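Long-range contacts in hypothetical protein yxiM (Bacillus subtilis, PDB 2O14), which is a probable esterase of the GDSL lipolytic family, with a galactose-binding-like beta domain preceding the hydrolase domain: residues 69-74 and 134-138; 105-110 and 222-227; 169-173 and 237-241; 210-214 and 247-253. All coordinates share one frame; numbering follows the deposited sequence.

Contact 1 lies inside the N-terminal beta domain, where a loop leaving the mixed sheet meets strand 131-138 of the five-stranded antiparallel sheet. Contact 2, about 14 Å away between centres, starts from that same antiparallel sheet and reaches helix 220-225, thereby joining the beta domain to the hydrolase domain; the two contacts touch through Phe-109, Thr-74 and Thr-137. Contacts 3 and 4, with centres 12 Å apart, both belong to the hydrolase domain and meet through Asn-241. Along the chain contact 1 closes before contacts 3 and 4 open, whereas contact 2 interleaves with each of the others. The series thus leads from the beta domain, across the interdomain junction, to the probable active site.

Contact 1: 69-74 and 134-138; sequences FLAYGT and LLVTE
The ring of Phe-69 lies with one face on the backbone of strand 131-138: Val-136 N sits over its centre, 3.6 Å above the plane, and Leu-135 C lies toward the rim of that same face. The ring of Tyr-72 is approached differently, Thr-137 OG1 and Glu-138 OE2 both coming to its edge. These residues link the two sheets of the galactose-binding-like beta domain, because the loop that follows strand 65-69 of the mixed sheet passes over strand 131-138 of the antiparallel one.

The side-chain contacts of the buried Phe-69 are apolar. Its CE1 edge meets Leu-135 CB at 3.5 Å, while CE2 touches Val-136 CG2 at 3.7 Å; this branch of the valine is set beside its own backbone N, the side from which the ring approaches. Leu-147 of strand 146-156 and Met-52 of strand 52-56 also pack on the phenylalanine, placing it between the sheets. Farther along, Leu-135 CD1 packs against the loop, 3.7 Å from Tyr-72 CA and 3.6 Å from Gly-73 O.

Tyr-72 leaves this interior for a partly exposed margin. Its CE2 lies 3.2 Å from Glu-138 OE2, with the carboxylate turned 55° from the ring, and Phe-145 packs against the same tyrosine edge-to-face. Thr-137 places OG1 opposite its backbone N (chi1 -172°), the torsion that turns this oxygen toward the passing loop. There OG1 accepts a bent hydrogen bond from Gly-73 N, 2.8 Å long with an angle of 136° at the hydrogen.

Contact 2: 105-110 and 222-227; sequences AEGVFQ and EAILKY
A type I' beta turn from Ala-105 to Val-108 closes the hairpin of strands 100-105 and 108-115 and carries Val-108 against helix 220-225, its CA 5.0 Å from that of Ala-223. Val-108 points at the helix and spreads its branches over segment 222-227: CB rests 3.8 Å from Ala-223 CA, CG1 faces the Glu-222 side chain, and CG2 touches Lys-226 CG and Tyr-227 CE2. The methyl of Ala-223 fits against the strand beside Val-108, 3.3 Å from Phe-109 O.

Beyond this apolar patch, Gln-110 folds back through a bend at chi2 (-70°), which carries its amide to the edge of the Tyr-227 ring. NE2 serves two acceptors, Tyr-227 OH at 3.1 Å and Ala-105 O at 3.0 Å; the amide plane is turned 61° from that of the ring. Lys-226 CG lies over the centre of one face of Tyr-227.

Two waters complete the junction. One joins Glu-106 O to Lys-226 NZ, and the other donates to Phe-109 O and Ala-223 O, to the latter at 2.7 Å. Glu-106 OE1 accepts from Asn-133 N, and Glu-222 OE2 forms a salt bridge with Lys-75, which also donates to Gly-107 O, linking the two segments indirectly.

With one acceptor in each segment, NE2 fixes the rotation of the Gln-110 amide and the place of the Tyr-227 hydroxyl relative to the hairpin. The galactose-binding-like and hydrolase domains thus meet at a small valine-alanine patch whose water-bridged rim suggests an interface only partly dry.

Contact 3: 169-173 and 237-241; sequences GDSTV and QLGIN
Asp-170 faces Ile-240 and Asn-241, its OD2 packing 3.4 Å from Ile-240 CB and its CB 3.2 Å from Asn-241 ND2. The amide of Asn-241 stands nearly upright to the carboxylate, the planes 79° apart. Nearby, Leu-238 CD2 fits against the backbone of Gly-169, and Thr-172 meets Ile-240 CD1.

Waters join the loops. One donates to Asp-170 OD2 and, weakly, to Gln-237 O, and accepts from Gln-237 NE2 at 3.0 Å; another lies 2.6 Å from Asp-170 OD2 and accepts from Gly-239 N and Asn-241 N. A third connects Ser-171 OG with Asn-241 ND2.

The aspartate is fixed from its own loop. Its OD1 accepts from Thr-172 N at 2.9 Å, an Asx turn, and on its syn lone pair from Thr-172 OG1. Farther out, Gln-237 OE1 is held by Ser-275 and Trp-187.

Both loops follow neighbouring strands of the parallel sheet, 164-169 and 233-237. Ser-171, the probable nucleophile, touches His-342, which with Asp-339 probably completes the catalytic triad. It lies in the Gly-Asp-Ser motif, while Gly-239 to Asp-242 form a Gly-x-Asn-Asp motif; their juxtaposition is characteristic of the SGNH-hydrolase active site, where the asparagine commonly contributes to the oxyanion hole.

Contact 4: 210-214 and 247-253; sequences QIARG and HKESEAE
Arg-213 reaches Glu-253 by extending from its helix, CG opposite the backbone N (chi1 -168°), and then bending at chi3 (-62°), which turns the guanidinium edge toward the carboxylate. Glu-253 comes from the first turn of helix 251-266 as an extended chain, and the two flat groups end nearly coplanar, 25° apart. The grip is side-on: NE binds OE2 at 2.7 Å on its syn lone pair, and NH1 binds OE1 at 2.9 Å. NH1 is shared: together with NH2 it also grips His-247 O end-on, at 3.0 and 3.2 Å.

Beside this pair, Glu-249 OE1 accepts from Arg-213 N at 3.2 Å, close to the start of helix 212-217. Ile-211 packs its CG2 over one face of the His-247 ring, 3.8 Å from the centroid, as a CH-pi contact. Ser-250, the N-cap of helix 251-266, accepts at OG from Glu-253 N, which helps position the salt-bridging glutamate.

Both segments belong to the hydrolase domain, the Ile-211 side chain about 10 Å from that of Ser-171, the probable nucleophile. The two-bond salt bridge and the end-on grip of His-247 O together fix the guanidinium's orientation, tying helix 212-217 to helix 251-266 and the loop before it.

Contact 1: 69-74 and 134-138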
loop_
_atom_site.group_PDB
_atom_site.type_symbol
_atom_site.label_atom_id
_atom_site.label_comp_id
_atom_site.label_asym_id
_atom_site.label_seq_id
_atom_site.Cartn_x
_atom_site.Cartn_y
_atom_site.Cartn_z
ATOM N N PHE A 69 19.917 -4.014 4.305
ATOM C CA PHE A 69 20.003 -4.756 3.055
ATOM C C PHE A 69 20.790 -3.894 2.074
ATOM O O PHE A 69 20.310 -2.844 1.636
ATOM C CB PHE A 69 18.603 -5.038 2.519
ATOM C CG PHE A 69 17.820 -6.011 3.358
ATOM C CD1 PHE A 69 17.694 -7.341 2.972
ATOM C CD2 PHE A 69 17.211 -5.597 4.543
ATOM C CE1 PHE A 69 16.969 -8.248 3.753
ATOM C CE2 PHE A 69 16.483 -6.497 5.328
ATOM C CZ PHE A 69 16.364 -7.820 4.931
ATOM N N LEU A 70 22.002 -4.337 1.751
ATOM C CA LEU A 70 22.882 -3.620 0.834
ATOM C C LEU A 70 22.513 -3.887 -0.625
ATOM O O LEU A 70 22.775 -3.073 -1.509
ATOM C CB LEU A 70 24.335 -4.013 1.098
ATOM C CG LEU A 70 24.815 -3.726 2.522
ATOM C CD1 LEU A 70 26.277 -4.135 2.667
ATOM C CD2 LEU A 70 24.640 -2.251 2.832
ATOM N N ALA A 71 21.921 -5.048 -0.868
ATOM C CA ALA A 71 21.455 -5.419 -2.192
ATOM C C ALA A 71 19.949 -5.507 -1.989
ATOM O O ALA A 71 19.493 -5.994 -0.954
ATOM C CB ALA A 71 22.026 -6.766 -2.596
ATOM N N TYR A 72 19.170 -5.013 -2.945
ATOM C CA TYR A 72 17.721 -5.059 -2.807
ATOM C C TYR A 72 17.009 -5.235 -4.143
ATOM O O TYR A 72 17.636 -5.554 -5.150
ATOM C CB TYR A 72 17.219 -3.796 -2.096
ATOM C CG TYR A 72 17.781 -2.528 -2.678
ATOM C CD1 TYR A 72 19.017 -2.038 -2.263
ATOM C CD2 TYR A 72 17.111 -1.855 -3.690
ATOM C CE1 TYR A 72 19.570 -0.908 -2.852
ATOM C CE2 TYR A 72 17.653 -0.731 -4.286
ATOM C CZ TYR A 72 18.881 -0.265 -3.865
ATOM O OH TYR A 72 19.424 0.832 -4.484
ATOM N N GLY A 73 15.697 -5.009 -4.140
ATOM C CA GLY A 73 14.887 -5.190 -5.335
ATOM C C GLY A 73 14.009 -6.407 -5.077
ATOM O O GLY A 73 14.465 -7.371 -4.458
ATOM N N THR A 74 12.765 -6.383 -5.547
ATOM C CA THR A 74 11.837 -7.489 -5.306
ATOM C C THR A 74 12.314 -8.881 -5.725
ATOM O O THR A 74 11.845 -9.883 -5.190
ATOM C CB THR A 74 10.459 -7.218 -5.965
ATOM O OG1 THR A 74 10.598 -7.194 -7.392
ATOM C CG2 THR A 74 9.896 -5.875 -5.487
ATOM N N LEU A 134 12.011 -12.710 2.709
ATOM C CA LEU A 134 11.692 -11.293 2.806
ATOM C C LEU A 134 12.903 -10.360 2.827
ATOM O O LEU A 134 14.004 -10.753 3.210
ATOM C CB LEU A 134 10.846 -11.092 4.076
ATOM C CG LEU A 134 10.404 -9.717 4.582
ATOM C CD1 LEU A 134 9.276 -9.894 5.590
ATOM C CD2 LEU A 134 11.586 -8.989 5.219
ATOM N N LEU A 135 12.692 -9.125 2.383
ATOM C CA LEU A 135 13.745 -8.115 2.407
ATOM C C LEU A 135 13.081 -6.749 2.460
ATOM O O LEU A 135 11.885 -6.618 2.183
ATOM C CB LEU A 135 14.650 -8.190 1.167
ATOM C CG LEU A 135 14.147 -7.673 -0.192
ATOM C CD1 LEU A 135 15.334 -7.200 -1.020
ATOM C CD2 LEU A 135 13.370 -8.760 -0.934
ATOM N N VAL A 136 13.853 -5.745 2.854
ATOM C CA VAL A 136 13.363 -4.375 2.900
ATOM C C VAL A 136 13.993 -3.846 1.628
ATOM O O VAL A 136 15.163 -4.120 1.360
ATOM C CB VAL A 136 13.890 -3.629 4.139
ATOM C CG1 VAL A 136 13.386 -2.186 4.144
ATOM C CG2 VAL A 136 13.425 -4.350 5.395
ATOM N N THR A 137 13.235 -3.100 0.839
ATOM C CA THR A 137 13.769 -2.646 -0.431
ATOM C C THR A 137 13.410 -1.232 -0.855
ATOM O O THR A 137 12.668 -0.506 -0.183
ATOM C CB THR A 137 13.330 -3.612 -1.553
ATOM O OG1 THR A 137 14.003 -3.287 -2.776
ATOM C CG2 THR A 137 11.828 -3.515 -1.756
ATOM N N GLU A 138 13.925 -0.876 -2.021
ATOM C CA GLU A 138 13.739 0.438 -2.587
ATOM C C GLU A 138 12.374 1.058 -2.480
ATOM O O GLU A 138 11.366 0.557 -2.994
ATOM C CB GLU A 138 14.179 0.467 -4.047
ATOM C CG GLU A 138 14.801 1.794 -4.440
ATOM C CD GLU A 138 15.396 1.771 -5.831
ATOM O OE1 GLU A 138 14.617 1.716 -6.806
ATOM O OE2 GLU A 138 16.641 1.796 -5.949
HETATM O O HOH W 1 18.938 3.168 -3.958
#

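Contact 2: 105-110 and 222-227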
loop_
_atom_site.group_PDB
_atom_site.type_symbol
_atom_site.label_atom_id
_atom_site.label_comp_id
_atom_site.label_asym_id
_atom_site.label_seq_id
_atom_site.Cartn_x
_atom_site.Cartn_y
_atom_site.Cartn_z
ATOM N N ALA A 105 8.407 -9.757 -0.370
ATOM C CA ALA A 105 8.422 -11.135 0.091
ATOM C C ALA A 105 7.862 -11.989 -1.026
ATOM O O ALA A 105 6.896 -11.604 -1.678
ATOM C CB ALA A 105 7.582 -11.281 1.345
ATOM N N GLU A 106 8.484 -13.140 -1.256
ATOM C CA GLU A 106 8.054 -14.045 -2.311
ATOM C C GLU A 106 8.141 -13.397 -3.695
ATOM O O GLU A 106 7.311 -13.659 -4.566
ATOM C CB GLU A 106 6.625 -14.521 -2.046
ATOM C CG GLU A 106 6.455 -15.207 -0.694
ATOM C CD GLU A 106 7.498 -16.293 -0.451
ATOM O OE1 GLU A 106 8.455 -16.039 0.316
ATOM O OE2 GLU A 106 7.367 -17.396 -1.037
ATOM N N GLY A 107 9.142 -12.536 -3.878
ATOM C CA GLY A 107 9.353 -11.883 -5.160
ATOM C C GLY A 107 8.512 -10.674 -5.534
ATOM O O GLY A 107 8.624 -10.182 -6.662
ATOM N N VAL A 108 7.685 -10.177 -4.618
ATOM C CA VAL A 108 6.844 -9.014 -4.918
ATOM C C VAL A 108 6.672 -8.076 -3.726
ATOM O O VAL A 108 6.935 -8.455 -2.583
ATOM C CB VAL A 108 5.429 -9.437 -5.384
ATOM C CG1 VAL A 108 5.524 -10.290 -6.639
ATOM C CG2 VAL A 108 4.717 -10.201 -4.278
ATOM N N PHE A 109 6.232 -6.850 -3.997
ATOM C CA PHE A 109 6.001 -5.884 -2.929
ATOM C C PHE A 109 4.886 -6.374 -2.010
ATOM O O PHE A 109 3.915 -6.981 -2.474
ATOM C CB PHE A 109 5.592 -4.531 -3.511
ATOM C CG PHE A 109 6.729 -3.750 -4.097
ATOM C CD1 PHE A 109 7.832 -3.417 -3.319
ATOM C CD2 PHE A 109 6.676 -3.299 -5.410
ATOM C CE1 PHE A 109 8.870 -2.639 -3.837
ATOM C CE2 PHE A 109 7.709 -2.519 -5.941
ATOM C CZ PHE A 109 8.809 -2.186 -5.149
ATOM N N GLN A 110 5.025 -6.110 -0.713
ATOM C CA GLN A 110 4.009 -6.492 0.266
ATOM C C GLN A 110 3.515 -5.232 0.990
ATOM O O GLN A 110 2.319 -5.089 1.254
ATOM C CB GLN A 110 4.580 -7.476 1.286
ATOM C CG GLN A 110 5.087 -8.803 0.716
ATOM C CD GLN A 110 3.976 -9.706 0.209
ATOM O OE1 GLN A 110 2.858 -9.680 0.719
ATOM N NE2 GLN A 110 4.290 -10.533 -0.782
ATOM N N GLU A 222 2.010 -6.073 -10.351
ATOM C CA GLU A 222 2.498 -7.447 -10.220
ATOM C C GLU A 222 2.244 -7.979 -8.813
ATOM O O GLU A 222 1.837 -9.128 -8.645
ATOM C CB GLU A 222 4.001 -7.542 -10.522
ATOM C CG GLU A 222 4.554 -8.961 -10.335
ATOM C CD GLU A 222 6.065 -9.055 -10.507
ATOM O OE1 GLU A 222 6.731 -8.006 -10.624
ATOM O OE2 GLU A 222 6.592 -10.186 -10.517
ATOM N N ALA A 223 2.489 -7.133 -7.813
ATOM C CA ALA A 223 2.294 -7.498 -6.412
ATOM C C ALA A 223 0.843 -7.865 -6.118
ATOM O O ALA A 223 0.570 -8.758 -5.317
ATOM C CB ALA A 223 2.718 -6.345 -5.508
ATOM N N ILE A 224 -0.087 -7.160 -6.754
ATOM C CA ILE A 224 -1.504 -7.425 -6.549
ATOM C C ILE A 224 -1.981 -8.646 -7.340
ATOM O O ILE A 224 -2.787 -9.428 -6.841
ATOM C CB ILE A 224 -2.355 -6.204 -6.944
ATOM C CG1 ILE A 224 -2.030 -5.028 -6.017
ATOM C CG2 ILE A 224 -3.843 -6.558 -6.878
ATOM C CD1 ILE A 224 -2.707 -3.733 -6.411
ATOM N N LEU A 225 -1.492 -8.801 -8.568
ATOM C CA LEU A 225 -1.873 -9.936 -9.409
ATOM C C LEU A 225 -1.387 -11.249 -8.812
ATOM O O LEU A 225 -1.912 -12.322 -9.118
ATOM C CB LEU A 225 -1.301 -9.766 -10.819
ATOM C CG LEU A 225 -1.958 -8.652 -11.640
ATOM C CD1 LEU A 225 -1.167 -8.392 -12.913
ATOM C CD2 LEU A 225 -3.396 -9.049 -11.960
ATOM N N LYS A 226 -0.375 -11.152 -7.957
ATOM C CA LYS A 226 0.196 -12.313 -7.295
ATOM C C LYS A 226 -0.819 -12.995 -6.376
ATOM O O LYS A 226 -0.806 -14.217 -6.231
ATOM C CB LYS A 226 1.407 -11.882 -6.463
ATOM C CG LYS A 226 2.090 -13.001 -5.682
ATOM C CD LYS A 226 3.076 -13.774 -6.538
ATOM C CE LYS A 226 3.819 -14.812 -5.711
ATOM N NZ LYS A 226 4.820 -15.544 -6.527
ATOM N N TYR A 227 -1.703 -12.210 -5.765
ATOM C CA TYR A 227 -2.663 -12.773 -4.820
ATOM C C TYR A 227 -4.146 -12.531 -5.079
ATOM O O TYR A 227 -4.981 -13.307 -4.617
ATOM C CB TYR A 227 -2.343 -12.271 -3.409
ATOM C CG TYR A 227 -0.916 -12.506 -2.980
ATOM C CD1 TYR A 227 -0.451 -13.792 -2.708
ATOM C CD2 TYR A 227 -0.029 -11.439 -2.831
ATOM C CE1 TYR A 227 0.865 -14.011 -2.293
ATOM C CE2 TYR A 227 1.295 -11.650 -2.418
ATOM C CZ TYR A 227 1.733 -12.936 -2.149
ATOM O OH TYR A 227 3.029 -13.154 -1.732
HETATM O O HOH W 2 7.019 -13.545 -7.206
HETATM O O HOH W 3 1.292 -8.226 -2.795
#

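Contact 3: 169-173 and 237-241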
loop_
_atom_site.group_PDB
_atom_site.type_symbol
_atom_site.label_atom_id
_atom_site.label_comp_id
_atom_site.label_asym_id
_atom_site.label_seq_id
_atom_site.Cartn_x
_atom_site.Cartn_y
_atom_site.Cartn_z
ATOM N N GLY A 169 -3.268 3.601 -6.226
ATOM C CA GLY A 169 -3.468 5.041 -6.249
ATOM C C GLY A 169 -2.195 5.850 -6.122
ATOM O O GLY A 169 -1.092 5.315 -6.262
ATOM N N ASP A 170 -2.356 7.146 -5.856
ATOM C CA ASP A 170 -1.229 8.062 -5.708
ATOM C C ASP A 170 -1.134 8.650 -4.297
ATOM O O ASP A 170 -1.534 8.015 -3.319
ATOM C CB ASP A 170 -1.339 9.203 -6.727
ATOM C CG ASP A 170 -2.689 9.907 -6.674
ATOM O OD1 ASP A 170 -3.236 10.061 -5.562
ATOM O OD2 ASP A 170 -3.196 10.319 -7.742
ATOM N N SER A 171 -0.610 9.872 -4.206
ATOM C CA SER A 171 -0.441 10.576 -2.935
ATOM C C SER A 171 -1.739 10.842 -2.162
ATOM O O SER A 171 -1.718 10.969 -0.932
ATOM C CB SER A 171 0.266 11.914 -3.172
ATOM O OG SER A 171 1.551 11.729 -3.739
ATOM N N THR A 172 -2.862 10.948 -2.868
ATOM C CA THR A 172 -4.130 11.206 -2.190
ATOM C C THR A 172 -4.798 9.906 -1.742
ATOM O O THR A 172 -5.843 9.937 -1.088
ATOM C CB THR A 172 -5.117 11.986 -3.096
ATOM O OG1 THR A 172 -5.513 11.170 -4.207
ATOM C CG2 THR A 172 -4.464 13.254 -3.626
ATOM N N VAL A 173 -4.178 8.774 -2.078
ATOM C CA VAL A 173 -4.710 7.450 -1.743
ATOM C C VAL A 173 -3.813 6.604 -0.833
ATOM O O VAL A 173 -4.303 5.859 0.020
ATOM C CB VAL A 173 -4.958 6.623 -3.034
ATOM C CG1 VAL A 173 -5.537 5.261 -2.686
ATOM C CG2 VAL A 173 -5.888 7.381 -3.972
ATOM N N GLN A 237 -7.603 4.263 -8.121
ATOM C CA GLN A 237 -7.844 5.686 -8.348
ATOM C C GLN A 237 -6.553 6.383 -8.761
ATOM O O GLN A 237 -5.685 6.658 -7.927
ATOM C CB GLN A 237 -8.402 6.386 -7.105
ATOM C CG GLN A 237 -8.607 7.894 -7.338
ATOM C CD GLN A 237 -9.130 8.639 -6.125
ATOM O OE1 GLN A 237 -10.233 8.374 -5.651
ATOM N NE2 GLN A 237 -8.336 9.582 -5.619
ATOM N N LEU A 238 -6.437 6.654 -10.056
ATOM C CA LEU A 238 -5.274 7.336 -10.607
ATOM C C LEU A 238 -5.789 8.366 -11.601
ATOM O O LEU A 238 -6.973 8.368 -11.940
ATOM C CB LEU A 238 -4.345 6.336 -11.310
ATOM C CG LEU A 238 -3.594 5.343 -10.415
ATOM C CD1 LEU A 238 -2.956 4.257 -11.267
ATOM C CD2 LEU A 238 -2.533 6.078 -9.604
ATOM N N GLY A 239 -4.907 9.245 -12.060
ATOM C CA GLY A 239 -5.316 10.263 -13.009
ATOM C C GLY A 239 -4.774 11.635 -12.657
ATOM O O GLY A 239 -4.626 12.498 -13.529
ATOM N N ILE A 240 -4.465 11.843 -11.381
ATOM C CA ILE A 240 -3.948 13.126 -10.936
ATOM C C ILE A 240 -2.577 13.420 -11.540
ATOM O O ILE A 240 -2.415 14.381 -12.298
ATOM C CB ILE A 240 -3.863 13.180 -9.392
ATOM C CG1 ILE A 240 -5.264 13.037 -8.793
ATOM C CG2 ILE A 240 -3.238 14.499 -8.942
ATOM C CD1 ILE A 240 -5.283 13.040 -7.273
ATOM N N ASN A 241 -1.597 12.583 -11.217
ATOM C CA ASN A 241 -0.234 12.758 -11.715
ATOM C C ASN A 241 -0.136 12.470 -13.207
ATOM O O ASN A 241 0.757 12.971 -13.897
ATOM C CB ASN A 241 0.711 11.837 -10.935
ATOM C CG ASN A 241 0.733 12.161 -9.449
ATOM O OD1 ASN A 241 1.418 13.088 -9.013
ATOM N ND2 ASN A 241 -0.036 11.412 -8.670
HETATM O O HOH W 4 -2.393 9.995 -10.163
HETATM O O HOH W 5 -6.009 9.459 -7.534
HETATM O O HOH W 6 0.738 11.961 -6.185
#

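Contact 4: 210-214 and 247-253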
loop_
_atom_site.group_PDB
_atom_site.type_symbol
_atom_site.label_atom_id
_atom_site.label_comp_id
_atom_site.label_asym_id
_atom_site.label_seq_id
_atom_site.Cartn_x
_atom_site.Cartn_y
_atom_site.Cartn_z
ATOM N N GLN A 210 2.440 8.472 -8.193
ATOM C CA GLN A 210 2.298 7.421 -9.197
ATOM C C GLN A 210 1.266 7.709 -10.286
ATOM O O GLN A 210 0.277 8.418 -10.070
ATOM C CB GLN A 210 1.966 6.086 -8.522
ATOM C CG GLN A 210 2.085 4.881 -9.457
ATOM C CD GLN A 210 3.477 4.742 -10.046
ATOM O OE1 GLN A 210 4.283 3.908 -9.608
ATOM N NE2 GLN A 210 3.779 5.577 -11.030
ATOM N N ILE A 211 1.528 7.150 -11.463
ATOM C CA ILE A 211 0.663 7.281 -12.630
ATOM C C ILE A 211 0.293 5.855 -13.045
ATOM O O ILE A 211 0.833 4.893 -12.499
ATOM C CB ILE A 211 1.408 7.974 -13.800
ATOM C CG1 ILE A 211 2.683 7.196 -14.133
ATOM C CG2 ILE A 211 1.769 9.421 -13.420
ATOM C CD1 ILE A 211 3.451 7.752 -15.329
ATOM N N ALA A 212 -0.611 5.716 -14.008
ATOM C CA ALA A 212 -1.038 4.397 -14.470
ATOM C C ALA A 212 0.100 3.541 -15.031
ATOM O O ALA A 212 0.228 2.363 -14.688
ATOM C CB ALA A 212 -2.139 4.545 -15.529
ATOM N N ARG A 213 0.915 4.126 -15.906
ATOM C CA ARG A 213 2.018 3.391 -16.521
ATOM C C ARG A 213 2.938 2.803 -15.453
ATOM O O ARG A 213 3.271 1.620 -15.500
ATOM C CB ARG A 213 2.824 4.310 -17.445
ATOM C CG ARG A 213 3.814 3.588 -18.347
ATOM C CD ARG A 213 4.819 4.563 -18.924
ATOM N NE ARG A 213 4.212 5.585 -19.774
ATOM C CZ ARG A 213 4.487 6.886 -19.688
ATOM N NH1 ARG A 213 3.905 7.750 -20.510
ATOM N NH2 ARG A 213 5.325 7.329 -18.758
ATOM N N GLY A 214 3.339 3.636 -14.497
ATOM C CA GLY A 214 4.216 3.186 -13.429
ATOM C C GLY A 214 3.603 2.113 -12.542
ATOM O O GLY A 214 4.254 1.127 -12.210
ATOM N N HIS A 247 5.471 13.304 -17.625
ATOM C CA HIS A 247 5.348 11.857 -17.797
ATOM C C HIS A 247 5.040 11.511 -19.248
ATOM O O HIS A 247 5.151 10.356 -19.658
ATOM C CB HIS A 247 4.231 11.296 -16.906
ATOM C CG HIS A 247 4.415 11.583 -15.448
ATOM N ND1 HIS A 247 5.511 11.145 -14.734
ATOM C CD2 HIS A 247 3.644 12.267 -14.570
ATOM C CE1 HIS A 247 5.406 11.548 -13.480
ATOM N NE2 HIS A 247 4.282 12.231 -13.354
ATOM N N LYS A 248 4.644 12.520 -20.017
ATOM C CA LYS A 248 4.311 12.335 -21.424
ATOM C C LYS A 248 3.340 11.170 -21.594
ATOM O O LYS A 248 3.527 10.307 -22.446
ATOM C CB LYS A 248 5.593 12.099 -22.231
ATOM C CG LYS A 248 6.613 13.225 -22.054
ATOM C CD LYS A 248 7.961 12.907 -22.684
ATOM C CE LYS A 248 7.931 13.067 -24.191
ATOM N NZ LYS A 248 7.606 14.468 -24.586
ATOM N N GLU A 249 2.307 11.148 -20.755
ATOM C CA GLU A 249 1.298 10.097 -20.813
ATOM C C GLU A 249 -0.036 10.718 -21.200
ATOM O O GLU A 249 -0.752 11.248 -20.348
ATOM C CB GLU A 249 1.170 9.395 -19.458
ATOM C CG GLU A 249 0.081 8.333 -19.435
ATOM C CD GLU A 249 -0.211 7.810 -18.041
ATOM O OE1 GLU A 249 0.464 6.856 -17.596
ATOM O OE2 GLU A 249 -1.112 8.366 -17.385
ATOM N N SER A 250 -0.360 10.655 -22.490
ATOM C CA SER A 250 -1.597 11.229 -23.006
ATOM C C SER A 250 -2.804 10.562 -22.376
ATOM O O SER A 250 -2.689 9.500 -21.755
ATOM C CB SER A 250 -1.677 11.056 -24.523
ATOM O OG SER A 250 -1.949 9.704 -24.860
ATOM N N GLU A 251 -3.966 11.184 -22.539
ATOM C CA GLU A 251 -5.186 10.617 -21.990
ATOM C C GLU A 251 -5.412 9.278 -22.680
ATOM O O GLU A 251 -5.884 8.322 -22.070
ATOM C CB GLU A 251 -6.378 11.549 -22.236
ATOM C CG GLU A 251 -7.613 11.150 -21.440
ATOM C CD GLU A 251 -8.720 12.186 -21.497
ATOM O OE1 GLU A 251 -8.413 13.383 -21.690
ATOM O OE2 GLU A 251 -9.895 11.801 -21.325
ATOM N N ALA A 252 -5.058 9.217 -23.957
ATOM C CA ALA A 252 -5.211 7.988 -24.722
ATOM C C ALA A 252 -4.356 6.875 -24.114
ATOM O O ALA A 252 -4.840 5.761 -23.907
ATOM C CB ALA A 252 -4.814 8.223 -26.175
ATOM N N GLU A 253 -3.088 7.171 -23.824
ATOM C CA GLU A 253 -2.210 6.155 -23.244
ATOM C C GLU A 253 -2.769 5.761 -21.884
ATOM O O GLU A 253 -2.869 4.582 -21.554
ATOM C CB GLU A 253 -0.782 6.682 -23.068
ATOM C CG GLU A 253 0.258 5.562 -22.955
ATOM C CD GLU A 253 1.588 6.016 -22.364
ATOM O OE1 GLU A 253 2.033 7.143 -22.677
ATOM O OE2 GLU A 253 2.194 5.232 -21.593
#